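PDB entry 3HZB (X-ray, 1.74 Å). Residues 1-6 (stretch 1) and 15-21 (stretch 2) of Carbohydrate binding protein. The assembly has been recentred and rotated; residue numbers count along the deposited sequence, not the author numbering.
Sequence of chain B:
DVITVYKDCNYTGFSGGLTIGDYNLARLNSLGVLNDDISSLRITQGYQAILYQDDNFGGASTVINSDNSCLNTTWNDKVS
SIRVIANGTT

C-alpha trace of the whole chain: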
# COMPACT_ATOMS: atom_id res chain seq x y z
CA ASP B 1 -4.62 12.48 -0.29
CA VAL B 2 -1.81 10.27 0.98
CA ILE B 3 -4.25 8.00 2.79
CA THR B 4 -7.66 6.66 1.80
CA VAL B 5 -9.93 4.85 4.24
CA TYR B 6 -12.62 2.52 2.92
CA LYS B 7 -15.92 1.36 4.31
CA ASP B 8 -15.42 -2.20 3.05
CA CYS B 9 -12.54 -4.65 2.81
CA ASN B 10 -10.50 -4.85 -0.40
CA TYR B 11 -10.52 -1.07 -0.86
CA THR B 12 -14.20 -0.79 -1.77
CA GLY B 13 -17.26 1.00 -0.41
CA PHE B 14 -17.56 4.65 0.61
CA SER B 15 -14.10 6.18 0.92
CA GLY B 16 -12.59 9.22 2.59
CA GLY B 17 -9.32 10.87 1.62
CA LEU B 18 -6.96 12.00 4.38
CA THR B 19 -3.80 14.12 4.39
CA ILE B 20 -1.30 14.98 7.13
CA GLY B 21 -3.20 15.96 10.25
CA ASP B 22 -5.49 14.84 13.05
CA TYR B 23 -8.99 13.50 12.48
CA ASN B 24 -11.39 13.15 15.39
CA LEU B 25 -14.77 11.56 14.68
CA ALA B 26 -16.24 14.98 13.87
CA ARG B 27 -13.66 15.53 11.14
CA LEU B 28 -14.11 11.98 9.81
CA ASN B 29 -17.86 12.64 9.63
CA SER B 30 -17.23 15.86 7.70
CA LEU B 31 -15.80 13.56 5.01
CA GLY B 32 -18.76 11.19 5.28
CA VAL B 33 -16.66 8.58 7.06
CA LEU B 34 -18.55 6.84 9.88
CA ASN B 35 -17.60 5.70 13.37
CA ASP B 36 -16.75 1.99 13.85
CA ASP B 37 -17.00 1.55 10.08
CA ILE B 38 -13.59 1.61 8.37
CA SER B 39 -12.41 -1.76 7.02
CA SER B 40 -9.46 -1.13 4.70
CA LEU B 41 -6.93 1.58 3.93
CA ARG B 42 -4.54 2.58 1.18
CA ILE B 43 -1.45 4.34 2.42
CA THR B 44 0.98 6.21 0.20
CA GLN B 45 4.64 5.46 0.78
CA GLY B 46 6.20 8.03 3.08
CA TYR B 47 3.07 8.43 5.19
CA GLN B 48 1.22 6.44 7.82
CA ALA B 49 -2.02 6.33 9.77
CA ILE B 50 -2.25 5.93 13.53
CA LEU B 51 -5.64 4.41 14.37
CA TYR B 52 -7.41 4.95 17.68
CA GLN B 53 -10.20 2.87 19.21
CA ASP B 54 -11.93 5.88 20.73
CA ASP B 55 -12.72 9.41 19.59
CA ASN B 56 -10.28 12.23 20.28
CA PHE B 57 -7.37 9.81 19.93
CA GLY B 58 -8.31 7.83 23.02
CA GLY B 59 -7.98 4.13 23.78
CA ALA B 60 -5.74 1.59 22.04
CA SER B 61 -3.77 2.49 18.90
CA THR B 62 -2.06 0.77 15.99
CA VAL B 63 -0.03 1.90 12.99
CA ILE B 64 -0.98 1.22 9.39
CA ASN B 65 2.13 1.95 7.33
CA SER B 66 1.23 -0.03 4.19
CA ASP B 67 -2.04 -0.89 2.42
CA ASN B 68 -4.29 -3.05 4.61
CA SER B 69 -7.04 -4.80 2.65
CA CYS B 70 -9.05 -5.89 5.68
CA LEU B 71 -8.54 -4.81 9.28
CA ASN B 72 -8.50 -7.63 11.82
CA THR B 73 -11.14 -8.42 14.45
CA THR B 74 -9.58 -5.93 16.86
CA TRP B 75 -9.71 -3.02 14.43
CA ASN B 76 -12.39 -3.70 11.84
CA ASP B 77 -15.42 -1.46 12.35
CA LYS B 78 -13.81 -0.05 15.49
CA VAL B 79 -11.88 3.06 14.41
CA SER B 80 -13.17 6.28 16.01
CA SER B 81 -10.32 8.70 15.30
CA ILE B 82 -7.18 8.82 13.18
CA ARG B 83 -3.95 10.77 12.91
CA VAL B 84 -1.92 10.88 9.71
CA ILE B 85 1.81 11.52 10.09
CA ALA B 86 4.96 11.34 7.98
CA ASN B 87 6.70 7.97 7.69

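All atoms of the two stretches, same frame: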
# COMPACT_ATOMS: atom_id res chain seq x y z
N ASP B 1 -4.42 13.33 -1.49
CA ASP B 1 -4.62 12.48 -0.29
C ASP B 1 -3.61 11.34 -0.24
O ASP B 1 -3.54 10.51 -1.15
CB ASP B 1 -6.03 11.90 -0.27
CG ASP B 1 -7.10 12.97 -0.23
OD1 ASP B 1 -7.06 13.82 0.68
OD2 ASP B 1 -7.99 12.95 -1.11
N VAL B 2 -2.82 11.30 0.82
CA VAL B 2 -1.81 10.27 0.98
C VAL B 2 -2.38 9.02 1.64
O VAL B 2 -1.73 7.97 1.67
CB VAL B 2 -0.63 10.78 1.83
CG1 VAL B 2 0.09 11.89 1.09
CG2 VAL B 2 -1.13 11.27 3.18
N ILE B 3 -3.60 9.13 2.16
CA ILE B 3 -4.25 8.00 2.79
C ILE B 3 -5.74 7.98 2.47
O ILE B 3 -6.41 9.01 2.52
CB ILE B 3 -4.07 8.04 4.33
CG1 ILE B 3 -2.59 7.81 4.67
CG2 ILE B 3 -4.95 7.00 4.99
CD1 ILE B 3 -2.28 7.88 6.14
N THR B 4 -6.24 6.81 2.11
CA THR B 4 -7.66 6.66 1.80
C THR B 4 -8.21 5.55 2.69
O THR B 4 -7.63 4.48 2.78
CB THR B 4 -7.88 6.30 0.32
OG1 THR B 4 -7.33 7.33 -0.51
CG2 THR B 4 -9.37 6.18 0.02
N VAL B 5 -9.31 5.84 3.37
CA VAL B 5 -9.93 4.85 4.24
C VAL B 5 -11.23 4.39 3.59
O VAL B 5 -12.02 5.21 3.12
CB VAL B 5 -10.21 5.45 5.64
CG1 VAL B 5 -8.89 5.81 6.29
CG2 VAL B 5 -11.11 6.69 5.53
N TYR B 6 -11.43 3.08 3.55
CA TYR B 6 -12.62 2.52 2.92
C TYR B 6 -13.59 1.87 3.87
O TYR B 6 -13.20 1.29 4.89
CB TYR B 6 -12.22 1.50 1.85
CG TYR B 6 -11.33 2.03 0.76
CD1 TYR B 6 -9.96 2.20 0.97
CD2 TYR B 6 -11.85 2.37 -0.49
CE1 TYR B 6 -9.13 2.68 -0.03
CE2 TYR B 6 -11.03 2.86 -1.51
CZ TYR B 6 -9.67 3.01 -1.26
OH TYR B 6 -8.84 3.49 -2.24
N SER B 15 -15.46 5.86 0.50
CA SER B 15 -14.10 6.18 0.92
C SER B 15 -13.90 7.64 1.30
O SER B 15 -14.60 8.53 0.82
CB SER B 15 -13.11 5.82 -0.19
OG SER B 15 -13.31 6.65 -1.32
N GLY B 16 -12.91 7.87 2.16
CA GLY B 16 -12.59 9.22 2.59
C GLY B 16 -11.10 9.43 2.39
O GLY B 16 -10.30 8.56 2.72
N GLY B 17 -10.72 10.58 1.84
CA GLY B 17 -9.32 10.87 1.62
C GLY B 17 -8.75 11.70 2.76
O GLY B 17 -9.35 12.70 3.15
N LEU B 18 -7.60 11.29 3.28
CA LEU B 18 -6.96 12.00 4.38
C LEU B 18 -5.55 12.48 4.00
O LEU B 18 -4.89 11.88 3.16
CB LEU B 18 -6.83 11.10 5.61
CG LEU B 18 -8.02 10.22 6.02
CD1 LEU B 18 -7.63 9.39 7.24
CD2 LEU B 18 -9.23 11.08 6.32
N THR B 19 -5.13 13.57 4.62
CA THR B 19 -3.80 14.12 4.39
C THR B 19 -3.17 14.25 5.78
O THR B 19 -3.78 13.85 6.77
CB THR B 19 -3.84 15.51 3.71
OG1 THR B 19 -4.66 16.41 4.48
CG2 THR B 19 -4.41 15.39 2.30
N ILE B 20 -1.96 14.80 5.84
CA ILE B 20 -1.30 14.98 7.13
C ILE B 20 -2.21 15.75 8.07
O ILE B 20 -2.80 16.76 7.68
CB ILE B 20 0.03 15.76 6.96
CG1 ILE B 20 1.05 14.88 6.24
CG2 ILE B 20 0.55 16.20 8.32
CD1 ILE B 20 1.47 13.65 7.01
N GLY B 21 -2.34 15.27 9.30
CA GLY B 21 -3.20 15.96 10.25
C GLY B 21 -3.94 15.03 11.19
O GLY B 21 -3.80 13.81 11.12

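Residues 15-18 pair antiparallel with strand 3-6, the two axes approaching to 4.7 Å. Ser-15 opens the ladder opposite Tyr-6 in a non-hydrogen-bonded pair: Ser-15 CB lies 3.7 Å from Tyr-6 CD2, meeting the ring obliquely, and 3.8 Å from Thr-4 CG2, so it packs against both of these side chains on the face they share. Ser-15 CA also makes a CA-H...O contact with Val-5 O (3.2 Å). Gly-16 pairs with Val-5 through two hydrogen bonds, Gly-16 N to Val-5 O and Val-5 N to Gly-16 O, both 3.0 Å, the bond from Val-5 N the straighter (167° against 157°). Gly-17 faces Thr-4 without direct hydrogen bonds. A CB here would fall 2.3 Å from Asp-1 OD2, a clash; with glycine, the Asp-1 carboxylate can lie over the backbone, Asp-1 OD1 being 3.4 Å from Gly-17 C. Leu-18 closes the ladder against Ile-3. Leu-18 N donates a short, straight bond to Ile-3 O (2.7 Å), while Leu-18 O accepts from Ile-3 N (3.2 Å) and, weakly, from Val-2 N (3.2 Å). On the face shared with Ile-3 and Val-5, Leu-18 CD1 packs 4.2 Å from Ile-3 CG2 and 3.9 Å from Val-5 CG1. Beyond the strand, Thr-19 CG2 approaches Asp-1 OD1 (3.5 Å), Ile-20 touches only marginally, and Gly-21 makes no contact.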